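Local coordinates for protein 3-methyladenine DNA glycosylase (Helicobacter pylori, PDB 1PU6) that excises alkylated bases such as 3-methyladenine from DNA as a base excision repair glycosylase of the helix-hairpin-helix family, at residues A[21-26]-A[195-200]; A[32-37]-A[135-140]. All blocks are in the same frame, centred on the assembly; numbering follows the deposited sequence.

Contact 1. Residues A[21-26]-A[195-200]; sequences PAWWWP and LAQLYA
In this HhH-GPD glycosylase a type I beta turn, Pro21 to Trp24, in the loop between helices 4-12 and 31-39 rests against helix 195-203 near the C-terminal end of the chain. The turn is closed by a hydrogen bond from the backbone N-H of Trp24 to Pro21 O. At Ala22 the carbonyl faces the helix, and Gln197 NE2 donates to Ala22 O at 3.0 Å with an N-H...O angle of 154°. The donor stands well above the carbonyl plane, whereas Ala22 O lies close to the plane of the Gln197 amide. Arg201 also donates to this oxygen, so two side chains of one helix grip the turn.

Trp23 carries most of the contact. Its indole is crossed at about a right angle by Gln197, whose CG is anti to the backbone N (chi1 -169°) and whose chain is extended beyond it. Gln197 CG sits over the face, 3.6 Å from the centroid of the Trp23 five-membered ring, in a CH-pi contact. The amide continues the stack, its plane 11° from that of the indole, with Gln197 CD 3.5 Å from Trp23 NE1. The hydrogen bond to Ala22 O helps hold the amide flat on the indole of Trp23. On the benzo side, Trp23 CE3 meets Ala200 CB at 3.5 Å and Trp23 CH2 meets Ala196 CB at 4.0 Å.

Trp24 NE1 is hydrogen-bonded to Glu208 OE1, and the side chain lies beside a bound beta-mercaptoethanol, probably from the crystallisation liquor. Its closest approach to the helix is slight, Trp24 CB lying 4.1 Å from Ala200 O.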
loop_
_atom_site.group_PDB
_atom_site.type_symbol
_atom_site.label_atom_id
_atom_site.label_comp_id
_atom_site.label_asym_id
_atom_site.label_seq_id
_atom_site.Cartn_x
_atom_site.Cartn_y
_atom_site.Cartn_z
ATOM N N PRO A 21 0.107 -8.942 -10.658
ATOM C CA PRO A 21 -1.006 -9.675 -10.022
ATOM C C PRO A 21 -2.318 -8.812 -9.927
ATOM O O PRO A 21 -2.302 -7.646 -10.206
ATOM C CB PRO A 21 -0.471 -10.035 -8.625
ATOM C CG PRO A 21 0.640 -9.035 -8.340
ATOM C CD PRO A 21 1.218 -8.630 -9.718
ATOM N N ALA A 22 -3.441 -9.447 -9.617
ATOM C CA ALA A 22 -4.788 -8.866 -9.748
ATOM C C ALA A 22 -4.989 -7.543 -8.972
ATOM O O ALA A 22 -5.741 -6.680 -9.408
ATOM C CB ALA A 22 -5.819 -9.859 -9.214
ATOM N N TRP A 23 -4.371 -7.452 -7.804
ATOM C CA TRP A 23 -4.472 -6.215 -6.992
ATOM C C TRP A 23 -3.162 -5.385 -7.052
ATOM O O TRP A 23 -2.962 -4.529 -6.221
ATOM C CB TRP A 23 -4.812 -6.530 -5.509
ATOM C CG TRP A 23 -6.283 -6.913 -5.263
ATOM C CD1 TRP A 23 -6.961 -8.052 -5.719
ATOM C CD2 TRP A 23 -7.219 -6.180 -4.476
ATOM N NE1 TRP A 23 -8.260 -8.020 -5.266
ATOM C CE2 TRP A 23 -8.452 -6.875 -4.521
ATOM C CE3 TRP A 23 -7.136 -4.970 -3.756
ATOM C CZ2 TRP A 23 -9.609 -6.416 -3.839
ATOM C CZ3 TRP A 23 -8.292 -4.480 -3.075
ATOM C CH2 TRP A 23 -9.511 -5.208 -3.130
ATOM N N TRP A 24 -2.288 -5.698 -8.037
ATOM C CA TRP A 24 -0.986 -5.058 -8.312
ATOM C C TRP A 24 0.077 -5.367 -7.252
ATOM O O TRP A 24 1.185 -5.848 -7.581
ATOM C CB TRP A 24 -1.106 -3.543 -8.546
ATOM C CG TRP A 24 0.248 -2.884 -8.776
ATOM C CD1 TRP A 24 1.071 -3.023 -9.885
ATOM C CD2 TRP A 24 0.925 -2.020 -7.881
ATOM N NE1 TRP A 24 2.215 -2.289 -9.707
ATOM C CE2 TRP A 24 2.139 -1.632 -8.495
ATOM C CE3 TRP A 24 0.599 -1.462 -6.631
ATOM C CZ2 TRP A 24 3.054 -0.744 -7.882
ATOM C CZ3 TRP A 24 1.505 -0.582 -6.029
ATOM C CH2 TRP A 24 2.708 -0.213 -6.675
ATOM N N TRP A 25 -0.243 -5.067 -5.984
ATOM C CA TRP A 25 0.746 -5.293 -4.896
ATOM C C TRP A 25 0.916 -6.847 -4.770
ATOM O O TRP A 25 -0.103 -7.574 -4.655
ATOM C CB TRP A 25 0.143 -4.689 -3.602
ATOM C CG TRP A 25 1.124 -4.464 -2.526
ATOM C CD1 TRP A 25 1.812 -5.403 -1.803
ATOM C CD2 TRP A 25 1.511 -3.180 -2.017
ATOM N NE1 TRP A 25 2.616 -4.770 -0.875
ATOM C CE2 TRP A 25 2.453 -3.408 -0.979
ATOM C CE3 TRP A 25 1.183 -1.846 -2.367
ATOM C CZ2 TRP A 25 3.070 -2.355 -0.271
ATOM C CZ3 TRP A 25 1.788 -0.781 -1.657
ATOM C CH2 TRP A 25 2.724 -1.054 -0.623
ATOM N N PRO A 26 2.150 -7.371 -4.762
ATOM C CA PRO A 26 2.342 -8.823 -4.581
ATOM C C PRO A 26 1.864 -9.296 -3.196
ATOM O O PRO A 26 2.130 -8.648 -2.177
ATOM C CB PRO A 26 3.866 -9.058 -4.756
ATOM C CG PRO A 26 4.465 -7.734 -4.793
ATOM C CD PRO A 26 3.417 -6.620 -4.877
ATOM N N LEU A 195 -14.835 -1.529 -6.511
ATOM C CA LEU A 195 -14.204 -0.212 -6.474
ATOM C C LEU A 195 -12.881 -0.249 -5.684
ATOM O O LEU A 195 -11.917 0.377 -6.092
ATOM C CB LEU A 195 -15.191 0.800 -5.851
ATOM C CG LEU A 195 -14.647 2.212 -5.686
ATOM C CD1 LEU A 195 -14.163 2.765 -7.032
ATOM C CD2 LEU A 195 -15.716 3.114 -5.016
ATOM N N ALA A 196 -12.811 -0.971 -4.570
ATOM C CA ALA A 196 -11.504 -1.100 -3.892
ATOM C C ALA A 196 -10.393 -1.696 -4.801
ATOM O O ALA A 196 -9.243 -1.195 -4.821
ATOM C CB ALA A 196 -11.635 -1.907 -2.625
ATOM N N GLN A 197 -10.706 -2.761 -5.528
ATOM C CA GLN A 197 -9.683 -3.342 -6.432
ATOM C C GLN A 197 -9.347 -2.365 -7.555
ATOM O O GLN A 197 -8.191 -2.323 -8.025
ATOM C CB GLN A 197 -10.186 -4.665 -6.994
ATOM C CG GLN A 197 -9.048 -5.422 -7.719
ATOM C CD GLN A 197 -9.497 -6.762 -8.298
ATOM O OE1 GLN A 197 -10.577 -7.286 -7.962
ATOM N NE2 GLN A 197 -8.654 -7.331 -9.137
ATOM N N LEU A 198 -10.356 -1.634 -8.057
ATOM C CA LEU A 198 -10.084 -0.604 -9.045
ATOM C C LEU A 198 -9.029 0.430 -8.510
ATOM O O LEU A 198 -8.064 0.754 -9.199
ATOM C CB LEU A 198 -11.389 0.089 -9.499
ATOM C CG LEU A 198 -11.254 1.098 -10.626
ATOM C CD1 LEU A 198 -12.701 1.186 -11.387
ATOM C CD2 LEU A 198 -10.873 2.462 -10.109
ATOM N N TYR A 199 -9.218 0.936 -7.281
ATOM C CA TYR A 199 -8.239 1.900 -6.739
ATOM C C TYR A 199 -6.835 1.241 -6.561
ATOM O O TYR A 199 -5.801 1.891 -6.807
ATOM C CB TYR A 199 -8.746 2.409 -5.377
ATOM C CG TYR A 199 -9.877 3.404 -5.403
ATOM C CD1 TYR A 199 -10.763 3.475 -4.331
ATOM C CD2 TYR A 199 -10.013 4.338 -6.416
ATOM C CE1 TYR A 199 -11.798 4.402 -4.286
ATOM C CE2 TYR A 199 -11.071 5.316 -6.387
ATOM C CZ TYR A 199 -11.943 5.332 -5.297
ATOM O OH TYR A 199 -12.991 6.273 -5.219
ATOM N N ALA A 200 -6.812 -0.042 -6.172
ATOM C CA ALA A 200 -5.533 -0.789 -6.050
ATOM C C ALA A 200 -4.777 -0.765 -7.363
ATOM O O ALA A 200 -3.549 -0.469 -7.409
ATOM C CB ALA A 200 -5.821 -2.246 -5.595
#

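Contact 2. Residues A[32-37]-A[135-140]; sequences EALLGA and DAILCY
The ring of Tyr140 turns from the interface between helices 31-39 and 131-141: Cys139 SG lies over the centre of one face, 4.0 Å above the Tyr140 ring plane, and Ala136 CA sits at the ring edge, in plane. Trp25 meets the ring obliquely, and the phenol OH is hydrogen-bonded to Ala200 O. With the ring directed elsewhere, Tyr140 gives helix 31-39 its backbone, and Ala33 CB packs 3.6 Å from Tyr140 O. Helix 131-141 widens into a pi-type turn at 137-140.

The two helix segments run nearly antiparallel, at 159°, with their axes 8.8 Å apart at closest approach. Small residues allow this spacing: Ala37 CB touches both Ala136 CB and Ile137 CG1, each at 3.8 Å. Beside them Leu34 and Ile137 cross obliquely. Leu34 has CG anti to the backbone N (chi1 178°), while Ile137 has CG1 beside its backbone N (chi1 -68°), and the branch point Leu34 CG lies 4.1 Å from Ile137 CG1. Phe114 touches both residues, continuing the apolar layer into helix 111-117.

Every touching residue is buried. At the Ala37 end, Ser133 OG is hydrogen-bonded to Ala37 O, a polar link between the same helices. Joined to helix 120-124 by a short glycine-containing hairpin, helix 131-141 is probably the second helix of the family's DNA-binding helix-hairpin-helix motif, here packed into the helical core of the HhH-GPD fold.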
loop_
_atom_site.group_PDB
_atom_site.type_symbol
_atom_site.label_atom_id
_atom_site.label_comp_id
_atom_site.label_asym_id
_atom_site.label_seq_id
_atom_site.Cartn_x
_atom_site.Cartn_y
_atom_site.Cartn_z
ATOM N N GLU A 32 1.603 -9.970 4.861
ATOM C CA GLU A 32 2.796 -9.528 4.118
ATOM C C GLU A 32 2.601 -8.176 3.432
ATOM O O GLU A 32 3.551 -7.371 3.358
ATOM C CB GLU A 32 3.173 -10.603 3.054
ATOM C CG GLU A 32 4.345 -10.241 2.152
ATOM C CD GLU A 32 4.688 -11.359 1.176
ATOM O OE1 GLU A 32 5.175 -11.017 0.078
ATOM O OE2 GLU A 32 4.443 -12.558 1.524
ATOM N N ALA A 33 1.382 -7.931 2.917
ATOM C CA ALA A 33 1.072 -6.627 2.306
ATOM C C ALA A 33 1.140 -5.504 3.367
ATOM O O ALA A 33 1.680 -4.411 3.088
ATOM C CB ALA A 33 -0.326 -6.646 1.586
ATOM N N LEU A 34 0.568 -5.722 4.568
ATOM C CA LEU A 34 0.716 -4.722 5.652
ATOM C C LEU A 34 2.220 -4.512 5.962
ATOM O O LEU A 34 2.670 -3.348 6.069
ATOM C CB LEU A 34 -0.047 -5.220 6.924
ATOM C CG LEU A 34 0.077 -4.293 8.140
ATOM C CD1 LEU A 34 -1.146 -4.549 9.051
ATOM C CD2 LEU A 34 1.357 -4.653 8.925
ATOM N N LEU A 35 3.016 -5.589 6.057
ATOM C CA LEU A 35 4.437 -5.383 6.372
ATOM C C LEU A 35 5.152 -4.553 5.286
ATOM O O LEU A 35 5.932 -3.634 5.586
ATOM C CB LEU A 35 5.220 -6.716 6.495
ATOM C CG LEU A 35 4.751 -7.580 7.647
ATOM C CD1 LEU A 35 5.568 -8.855 7.593
ATOM C CD2 LEU A 35 4.992 -6.878 9.015
ATOM N N GLY A 36 4.909 -4.859 4.020
ATOM C CA GLY A 36 5.552 -4.086 2.978
ATOM C C GLY A 36 5.093 -2.645 2.918
ATOM O O GLY A 36 5.894 -1.767 2.573
ATOM N N ALA A 37 3.819 -2.388 3.234
ATOM C CA ALA A 37 3.315 -1.027 3.199
ATOM C C ALA A 37 4.051 -0.187 4.239
ATOM O O ALA A 37 4.299 1.004 3.995
ATOM C CB ALA A 37 1.798 -1.013 3.483
ATOM N N ASP A 135 -2.765 4.405 4.185
ATOM C CA ASP A 135 -3.715 4.133 3.065
ATOM C C ASP A 135 -3.362 2.860 2.300
ATOM O O ASP A 135 -4.272 2.132 1.813
ATOM C CB ASP A 135 -3.741 5.324 2.155
ATOM C CG ASP A 135 -4.504 6.491 2.769
ATOM O OD1 ASP A 135 -4.336 7.643 2.302
ATOM O OD2 ASP A 135 -5.240 6.353 3.787
ATOM N N ALA A 136 -2.064 2.571 2.168
ATOM C CA ALA A 136 -1.660 1.325 1.486
ATOM C C ALA A 136 -2.105 0.102 2.294
ATOM O O ALA A 136 -2.531 -0.925 1.727
ATOM C CB ALA A 136 -0.127 1.301 1.239
ATOM N N ILE A 137 -2.053 0.205 3.634
ATOM C CA ILE A 137 -2.596 -0.886 4.450
ATOM C C ILE A 137 -4.122 -1.006 4.203
ATOM O O ILE A 137 -4.670 -2.110 3.984
ATOM C CB ILE A 137 -2.291 -0.619 5.960
ATOM C CG1 ILE A 137 -0.776 -0.721 6.225
ATOM C CG2 ILE A 137 -3.150 -1.588 6.883
ATOM C CD1 ILE A 137 -0.332 -0.175 7.634
ATOM N N LEU A 138 -4.848 0.134 4.264
ATOM C CA LEU A 138 -6.325 0.072 4.071
ATOM C C LEU A 138 -6.734 -0.537 2.701
ATOM O O LEU A 138 -7.664 -1.396 2.617
ATOM C CB LEU A 138 -6.969 1.456 4.168
ATOM C CG LEU A 138 -6.927 2.015 5.588
ATOM C CD1 LEU A 138 -7.303 3.498 5.621
ATOM C CD2 LEU A 138 -7.779 1.243 6.606
ATOM N N CYS A 139 -6.060 -0.109 1.641
ATOM C CA CYS A 139 -6.391 -0.635 0.306
ATOM C C CYS A 139 -5.853 -2.039 0.089
ATOM O O CYS A 139 -6.624 -2.975 -0.183
ATOM C CB CYS A 139 -5.819 0.333 -0.799
ATOM S SG CYS A 139 -6.205 -0.248 -2.434
ATOM N N TYR A 140 -4.528 -2.214 0.183
ATOM C CA TYR A 140 -3.894 -3.450 -0.283
ATOM C C TYR A 140 -3.846 -4.574 0.744
ATOM O O TYR A 140 -3.586 -5.718 0.369
ATOM C CB TYR A 140 -2.447 -3.163 -0.732
ATOM C CG TYR A 140 -2.437 -2.221 -1.910
ATOM C CD1 TYR A 140 -2.688 -2.725 -3.228
ATOM C CD2 TYR A 140 -2.086 -0.861 -1.743
ATOM C CE1 TYR A 140 -2.611 -1.906 -4.355
ATOM C CE2 TYR A 140 -2.019 0.002 -2.888
ATOM C CZ TYR A 140 -2.290 -0.545 -4.171
ATOM O OH TYR A 140 -2.257 0.301 -5.247
#

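Overall arrangement
The centre of contact 2 lies about 4 Å from the centre of the chain, that of contact 1 about 10 Å; the first is wholly buried, the second only partly. Their chemistry follows: contact 2 is made of apolar alanine, leucine and isoleucine contacts, whereas contact 1 adds to its apolar contacts an amide-on-indole stack and a hydrogen bond. The loop carrying 21-26 runs directly into helix 31-39, and along the sequence contact 2 is nested within the span closed by contact 1. Tyr140, a member of contact 2, ties it to contact 1, and Trp25 packs on Ala37, so helices 195-203, 131-141 and 31-39 are connected in series.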